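Transcriptional regulator AcuR (Rhodobacter sphaeroides 2.4.1, PDB 3BRU) represses transcription of its own operon as a TetR-family DNA-binding regulator, probably by binding two operator sequences in the promoter. Local coordinates at residues A[184-187]-A[188-191]; A[210-213]-A[214-217]; A[35-38]-A[39-43]. All blocks are in the same frame, centred on the assembly; numbering follows the deposited sequence.

Contact 1: A[184-187]-A[188-191]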
loop_
_atom_site.group_PDB
_atom_site.type_symbol
_atom_site.label_atom_id
_atom_site.label_comp_id
_atom_site.label_asym_id
_atom_site.label_seq_id
_atom_site.Cartn_x
_atom_site.Cartn_y
_atom_site.Cartn_z
ATOM N N ALA A 184 -6.801 11.299 -4.011
ATOM C CA ALA A 184 -5.681 10.816 -4.812
ATOM C C ALA A 184 -4.336 11.011 -4.097
ATOM O O ALA A 184 -3.532 10.093 -4.130
ATOM C CB ALA A 184 -5.661 11.434 -6.185
ATOM N N PHE A 185 -4.106 12.160 -3.422
ATOM C CA PHE A 185 -2.904 12.328 -2.577
ATOM C C PHE A 185 -2.700 11.185 -1.554
ATOM O O PHE A 185 -1.613 10.615 -1.490
ATOM C CB PHE A 185 -2.842 13.681 -1.827
ATOM C CG PHE A 185 -1.577 13.846 -0.997
ATOM C CD1 PHE A 185 -0.412 14.333 -1.576
ATOM C CD2 PHE A 185 -1.523 13.427 0.327
ATOM C CE1 PHE A 185 0.780 14.447 -0.828
ATOM C CE2 PHE A 185 -0.336 13.521 1.076
ATOM C CZ PHE A 185 0.818 14.043 0.492
ATOM N N TRP A 186 -3.724 10.867 -0.762
ATOM C CA TRP A 186 -3.583 9.836 0.278
ATOM C C TRP A 186 -3.463 8.401 -0.256
ATOM O O TRP A 186 -2.713 7.574 0.327
ATOM C CB TRP A 186 -4.644 9.994 1.399
ATOM C CG TRP A 186 -4.253 11.172 2.271
ATOM C CD1 TRP A 186 -4.739 12.439 2.193
ATOM C CD2 TRP A 186 -3.208 11.195 3.261
ATOM N NE1 TRP A 186 -4.067 13.264 3.090
ATOM C CE2 TRP A 186 -3.125 12.521 3.752
ATOM C CE3 TRP A 186 -2.333 10.216 3.783
ATOM C CZ2 TRP A 186 -2.227 12.894 4.767
ATOM C CZ3 TRP A 186 -1.421 10.592 4.773
ATOM C CH2 TRP A 186 -1.384 11.919 5.255
ATOM N N ILE A 187 -4.160 8.110 -1.363
ATOM C CA ILE A 187 -3.956 6.844 -2.102
ATOM C C ILE A 187 -2.465 6.730 -2.517
ATOM O O ILE A 187 -1.807 5.732 -2.250
ATOM C CB ILE A 187 -4.840 6.739 -3.399
ATOM C CG1 ILE A 187 -6.338 6.556 -3.097
ATOM C CG2 ILE A 187 -4.275 5.663 -4.361
ATOM C CD1 ILE A 187 -7.246 6.705 -4.334
ATOM N N GLY A 188 -1.942 7.763 -3.158
ATOM C CA GLY A 188 -0.585 7.709 -3.688
ATOM C C GLY A 188 0.501 7.739 -2.640
ATOM O O GLY A 188 1.506 7.011 -2.751
ATOM N N TRP A 189 0.295 8.563 -1.611
ATOM C CA TRP A 189 1.266 8.678 -0.497
ATOM C C TRP A 189 1.447 7.410 0.331
ATOM O O TRP A 189 2.523 7.078 0.727
ATOM C CB TRP A 189 0.876 9.850 0.388
ATOM C CG TRP A 189 1.773 10.104 1.517
ATOM C CD1 TRP A 189 1.476 9.953 2.830
ATOM C CD2 TRP A 189 3.125 10.561 1.454
ATOM N NE1 TRP A 189 2.559 10.304 3.610
ATOM C CE2 TRP A 189 3.590 10.673 2.785
ATOM C CE3 TRP A 189 4.007 10.858 0.400
ATOM C CZ2 TRP A 189 4.898 11.101 3.097
ATOM C CZ3 TRP A 189 5.309 11.283 0.710
ATOM C CH2 TRP A 189 5.736 11.396 2.051
ATOM N N GLU A 190 0.366 6.697 0.592
ATOM C CA GLU A 190 0.465 5.392 1.249
ATOM C C GLU A 190 1.229 4.356 0.396
ATOM O O GLU A 190 1.928 3.483 0.947
ATOM C CB GLU A 190 -0.930 4.865 1.630
ATOM C CG GLU A 190 -1.584 5.564 2.813
ATOM C CD GLU A 190 -0.858 5.343 4.163
ATOM O OE1 GLU A 190 -0.093 4.347 4.329
ATOM O OE2 GLU A 190 -1.041 6.187 5.072
ATOM N N GLY A 191 1.099 4.455 -0.932
ATOM C CA GLY A 191 1.781 3.547 -1.847
ATOM C C GLY A 191 3.242 3.902 -1.987
ATOM O O GLY A 191 4.088 3.017 -2.205
#

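Contact 2: A[210-213]-A[214-217]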
loop_
_atom_site.group_PDB
_atom_site.type_symbol
_atom_site.label_atom_id
_atom_site.label_comp_id
_atom_site.label_asym_id
_atom_site.label_seq_id
_atom_site.Cartn_x
_atom_site.Cartn_y
_atom_site.Cartn_z
ATOM N N ARG A 210 7.079 14.551 -6.784
ATOM C CA ARG A 210 7.529 15.211 -7.984
ATOM C C ARG A 210 6.440 15.129 -9.050
ATOM O O ARG A 210 6.081 16.119 -9.666
ATOM C CB ARG A 210 8.802 14.536 -8.464
ATOM C CG ARG A 210 9.588 15.319 -9.488
ATOM C CD ARG A 210 11.044 14.771 -9.670
ATOM N NE ARG A 210 11.878 14.866 -8.452
ATOM C CZ ARG A 210 12.432 13.833 -7.799
ATOM N NH1 ARG A 210 12.275 12.567 -8.229
ATOM N NH2 ARG A 210 13.159 14.074 -6.704
ATOM N N THR A 211 5.893 13.937 -9.245
ATOM C CA THR A 211 4.864 13.711 -10.273
ATOM C C THR A 211 3.498 14.280 -9.864
ATOM O O THR A 211 2.847 14.932 -10.663
ATOM C CB THR A 211 4.864 12.237 -10.707
ATOM O OG1 THR A 211 6.163 11.946 -11.252
ATOM C CG2 THR A 211 3.802 11.939 -11.754
ATOM N N PHE A 212 3.128 14.130 -8.601
ATOM C CA PHE A 212 1.879 14.717 -8.064
ATOM C C PHE A 212 1.853 16.246 -8.107
ATOM O O PHE A 212 0.796 16.845 -8.332
ATOM C CB PHE A 212 1.624 14.250 -6.633
ATOM C CG PHE A 212 0.194 14.394 -6.207
ATOM C CD1 PHE A 212 -0.728 13.361 -6.436
ATOM C CD2 PHE A 212 -0.255 15.563 -5.590
ATOM C CE1 PHE A 212 -2.074 13.501 -6.082
ATOM C CE2 PHE A 212 -1.600 15.712 -5.233
ATOM C CZ PHE A 212 -2.510 14.672 -5.465
ATOM N N GLY A 213 3.017 16.860 -7.886
ATOM C CA GLY A 213 3.199 18.332 -7.915
ATOM C C GLY A 213 2.802 19.017 -9.222
ATOM O O GLY A 213 2.537 20.223 -9.227
ATOM N N ARG A 214 2.748 18.241 -10.313
ATOM C CA ARG A 214 2.286 18.691 -11.627
ATOM C C ARG A 214 0.809 19.051 -11.640
ATOM O O ARG A 214 0.359 19.770 -12.528
ATOM C CB ARG A 214 2.435 17.580 -12.668
ATOM C CG ARG A 214 3.805 17.018 -12.908
ATOM C CD ARG A 214 4.694 17.992 -13.523
ATOM N NE ARG A 214 5.654 17.319 -14.390
ATOM C CZ ARG A 214 5.755 17.514 -15.711
ATOM N NH1 ARG A 214 6.694 16.854 -16.385
ATOM N NH2 ARG A 214 4.949 18.371 -16.357
ATOM N N HIS A 215 0.045 18.509 -10.698
ATOM C CA HIS A 215 -1.386 18.821 -10.603
ATOM C C HIS A 215 -1.628 20.280 -10.205
ATOM O O HIS A 215 -2.733 20.764 -10.340
ATOM C CB HIS A 215 -2.111 17.899 -9.611
ATOM C CG HIS A 215 -2.205 16.467 -10.052
ATOM N ND1 HIS A 215 -2.921 16.074 -11.163
ATOM C CD2 HIS A 215 -1.705 15.329 -9.508
ATOM C CE1 HIS A 215 -2.851 14.758 -11.287
ATOM N NE2 HIS A 215 -2.122 14.280 -10.294
ATOM N N PHE A 216 -0.582 20.953 -9.713
ATOM C CA PHE A 216 -0.682 22.319 -9.192
ATOM C C PHE A 216 -0.153 23.357 -10.161
ATOM O O PHE A 216 0.707 23.066 -10.979
ATOM C CB PHE A 216 0.082 22.446 -7.864
ATOM C CG PHE A 216 -0.161 21.309 -6.882
ATOM C CD1 PHE A 216 -1.434 21.011 -6.430
ATOM C CD2 PHE A 216 0.914 20.577 -6.368
ATOM C CE1 PHE A 216 -1.656 19.984 -5.510
ATOM C CE2 PHE A 216 0.711 19.560 -5.433
ATOM C CZ PHE A 216 -0.587 19.258 -5.012
ATOM N N VAL A 217 -0.660 24.578 -10.048
ATOM C CA VAL A 217 -0.228 25.685 -10.910
ATOM C C VAL A 217 1.225 26.071 -10.638
ATOM O O VAL A 217 2.090 25.854 -11.485
ATOM C CB VAL A 217 -1.125 26.942 -10.763
ATOM C CG1 VAL A 217 -0.578 28.112 -11.614
ATOM C CG2 VAL A 217 -2.580 26.619 -11.127
#

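Contact 3: A[35-38]-A[39-43]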
loop_
_atom_site.group_PDB
_atom_site.type_symbol
_atom_site.label_atom_id
_atom_site.label_comp_id
_atom_site.label_asym_id
_atom_site.label_seq_id
_atom_site.Cartn_x
_atom_site.Cartn_y
_atom_site.Cartn_z
ATOM N N LEU A 35 3.452 -0.370 26.562
ATOM C CA LEU A 35 2.654 -1.260 25.710
ATOM C C LEU A 35 2.347 -0.574 24.384
ATOM O O LEU A 35 2.636 -1.135 23.323
ATOM C CB LEU A 35 1.385 -1.711 26.417
ATOM C CG LEU A 35 1.635 -2.743 27.525
ATOM C CD1 LEU A 35 0.347 -3.051 28.310
ATOM C CD2 LEU A 35 2.332 -4.047 27.040
ATOM N N ILE A 36 1.839 0.659 24.446
ATOM C CA ILE A 36 1.530 1.417 23.243
ATOM C C ILE A 36 2.780 1.634 22.370
ATOM O O ILE A 36 2.741 1.384 21.144
ATOM C CB ILE A 36 0.879 2.733 23.611
ATOM C CG1 ILE A 36 -0.479 2.477 24.295
ATOM C CG2 ILE A 36 0.800 3.683 22.385
ATOM C CD1 ILE A 36 -1.625 2.012 23.372
ATOM N N ARG A 37 3.873 2.080 23.005
ATOM C CA ARG A 37 5.167 2.252 22.351
ATOM C C ARG A 37 5.611 1.001 21.581
ATOM O O ARG A 37 5.910 1.071 20.369
ATOM C CB ARG A 37 6.249 2.591 23.366
ATOM C CG ARG A 37 7.654 2.604 22.736
ATOM C CD ARG A 37 8.094 4.007 22.315
ATOM N NE ARG A 37 7.049 4.799 21.651
ATOM C CZ ARG A 37 7.059 5.151 20.360
ATOM N NH1 ARG A 37 8.073 4.780 19.579
ATOM N NH2 ARG A 37 6.070 5.892 19.853
ATOM N N ALA A 38 5.682 -0.129 22.287
ATOM C CA ALA A 38 6.078 -1.365 21.697
ATOM C C ALA A 38 5.102 -1.757 20.592
ATOM O O ALA A 38 5.503 -2.329 19.605
ATOM C CB ALA A 38 6.147 -2.455 22.772
ATOM N N GLY A 39 3.810 -1.473 20.768
ATOM C CA GLY A 39 2.819 -1.782 19.766
ATOM C C GLY A 39 3.068 -1.016 18.495
ATOM O O GLY A 39 3.109 -1.631 17.410
ATOM N N LEU A 40 3.220 0.317 18.616
ATOM C CA LEU A 40 3.483 1.229 17.492
ATOM C C LEU A 40 4.752 0.874 16.770
ATOM O O LEU A 40 4.759 0.842 15.533
ATOM C CB LEU A 40 3.523 2.705 17.910
ATOM C CG LEU A 40 2.206 3.311 18.429
ATOM C CD1 LEU A 40 2.403 4.677 19.045
ATOM C CD2 LEU A 40 1.066 3.332 17.363
ATOM N N GLU A 41 5.805 0.568 17.506
ATOM C CA GLU A 41 7.069 0.218 16.876
ATOM C C GLU A 41 6.986 -1.060 16.064
ATOM O O GLU A 41 7.446 -1.095 14.929
ATOM C CB GLU A 41 8.202 0.139 17.900
ATOM C CG GLU A 41 8.569 1.512 18.477
ATOM C CD GLU A 41 9.620 1.442 19.595
ATOM O OE1 GLU A 41 10.004 0.295 19.931
ATOM O OE2 GLU A 41 10.045 2.512 20.151
ATOM N N HIS A 42 6.381 -2.093 16.633
ATOM C CA HIS A 42 6.373 -3.423 16.033
ATOM C C HIS A 42 5.411 -3.515 14.867
ATOM O O HIS A 42 5.728 -4.140 13.876
ATOM C CB HIS A 42 6.039 -4.505 17.064
ATOM C CG HIS A 42 7.176 -4.853 17.968
ATOM N ND1 HIS A 42 7.815 -6.076 17.926
ATOM C CD2 HIS A 42 7.813 -4.128 18.918
ATOM C CE1 HIS A 42 8.790 -6.091 18.817
ATOM N NE2 HIS A 42 8.796 -4.926 19.448
ATOM N N LEU A 43 4.246 -2.879 14.974
ATOM C CA LEU A 43 3.283 -2.863 13.855
ATOM C C LEU A 43 3.550 -1.897 12.702
ATOM O O LEU A 43 2.995 -2.087 11.588
ATOM C CB LEU A 43 1.873 -2.613 14.349
ATOM C CG LEU A 43 1.087 -3.823 14.830
ATOM C CD1 LEU A 43 1.768 -4.485 16.031
ATOM C CD2 LEU A 43 -0.323 -3.325 15.186
#

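Contact 1: A[184-187]-A[188-191]
Three aromatic side chains, F185, W186 and W189, meet along one side of helix 178-199. W189 turns the edge of its five-membered ring toward the face of the W186 six-membered ring in an offset edge-to-face pair, planes at 89°, the closest atoms, W189 CD1 and W186 CZ3, 3.5 Å apart. Toward F185 the same indole is turned almost parallel (15°) but slid aside, so the rings barely overlap; what lies over the F185 face is W189 CB, 3.9 Å from F185 CE2. W189 has CG anti to its backbone N (chi1 -179°), which lays the indole beside both earlier rings.

The polar contacts are the i to i+4 bonds of the helix: G188 N to A184 O at 3.0 Å, W189 N to F185 O at 2.8 Å and E190 N to W186 O at 3.2 Å. I187 packs on G188 of the second subunit, which offers it bare backbone.

A wide indole with one N-H suits W186: NE1 hydrogen-bonds T159 OG1 while the carbon rim packs on W189. E190 OE2, buried near the W186 ring edge, has no polar partner in the model. Burial there and beside W155 would be expected to raise the carboxyl pKa.

Contact 2: A[210-213]-A[214-217]
T211, F212 and G213 accept backbone hydrogen bonds from R214, H215 and F216 in i to i+3 steps as the chain leaves helix 203-212. H215 N reaches F212 O at 3.0 Å and F216 N reaches G213 O at 3.2 Å; R214 N to T211 O, at 3.3 Å, is weak. In the first two the donor sits well above the carbonyl plane, consistent with the tighter i to i+3 winding. At F216 psi is 154°, an extended value, and the chain turns away.

F212 is the side chain on which the others converge. H215 crosses it at about a right angle and points CD2 at the centre of one ring face, an edge-to-face contact with planes at 68° and CD2 3.8 Å from F212 CD1. Histidine is well suited here, since the C-H of its imidazole is polarised and can point at a pi face. With CG beside the backbone N (chi1 -68°) the H215 ring is carried back over the preceding turn, CD2 3.2 Å from F212 O. F216 comes to the edge of the F212 ring instead, its CZ 3.7 Å from F212 CE2, with the rings oblique. The F216 ring also lies against G213, CD2 3.6 Å from its CA. On the polar side, R214 CG, beside its own backbone N, lies 3.2 Å from T211 O; the chain then bends at chi2 and chi3, and its NH1 bonds D175 O of the second subunit.

F212 is backed by F208 of its own helix and by L181 and A184 of helix 178-199. F216 spans L181 and, on helix 104-120, L105 and L108. H215 meets H215 of the second subunit, so this C-terminal turn joins the helical core to the dimer interface.

Contact 3: A[35-38]-A[39-43]
R37 and E41, one turn apart on helix 31-45, form a salt bridge: R37 NH1 donates to E41 OE2 at 3.1 Å. The carboxylate oxygen is met on its anti side and lies close to the guanidinium plane, although the two flat groups are turned 76° from each other. The single contact is made possible by the R37 chain, which starts with CG anti to the backbone N (chi1 173°) and then bends at chi2 and chi3, curling back over E41 until its CD is 3.3 Å from OE2. R37 is exposed and also touches a crystal neighbour, so its pose may be influenced by packing. E41 stays extended beyond CG. Long, flexible ions suit this side, since they can bridge a helical turn at a surface. Beside them, I36 CG2 and L40 CD1 touch at 3.8 Å, two branched apolar chains pointing the same way.

Next come the main-chain bonds that fix this spacing. L40 N to I36 O (2.8 Å) is nearly straight, and E41 N to R37 O (2.9 Å) holds the two ionic residues in step. G39 N bonds L35 O at 2.8 Å. H42 N bonds A38 O, and the same oxygen meets the edge of the imidazole, 3.0 Å from H42 CD2.

Farther out, H42 ND1 is hydrogen-bonded to E55 OE2 on helix 53-60, which fixes the ring's rotation. That helix, within the predicted helix-turn-helix, also takes L35 on I56 and A60. I36 and L40 pack instead on helix 74-97, at L81, A84 and Y85. Through L43, helix 31-45 also reaches helix 129-135 of the tetracycline-repressor-like C-terminal region.

Contacts 1 and 2 belong to the C-terminal helical body and touch directly, F212 CE1 lying 3.6 Å from F185 N. Both are aromatic clusters and both reach the second subunit, but contact 1 is buried whereas contact 2, where the chain leaves its last helix, mixes buried F212 and H215 and a partly exposed F216 with exposed arginines. Contact 3 belongs to the N-terminal DNA-binding region, on the opposite side of the chain's centre, its centre about 24 Å from that of contact 1 and 35 Å from that of contact 2. Its partly exposed helix carries an ion pair on one side and aliphatic packing on another, and no other chain of the assembly touches it.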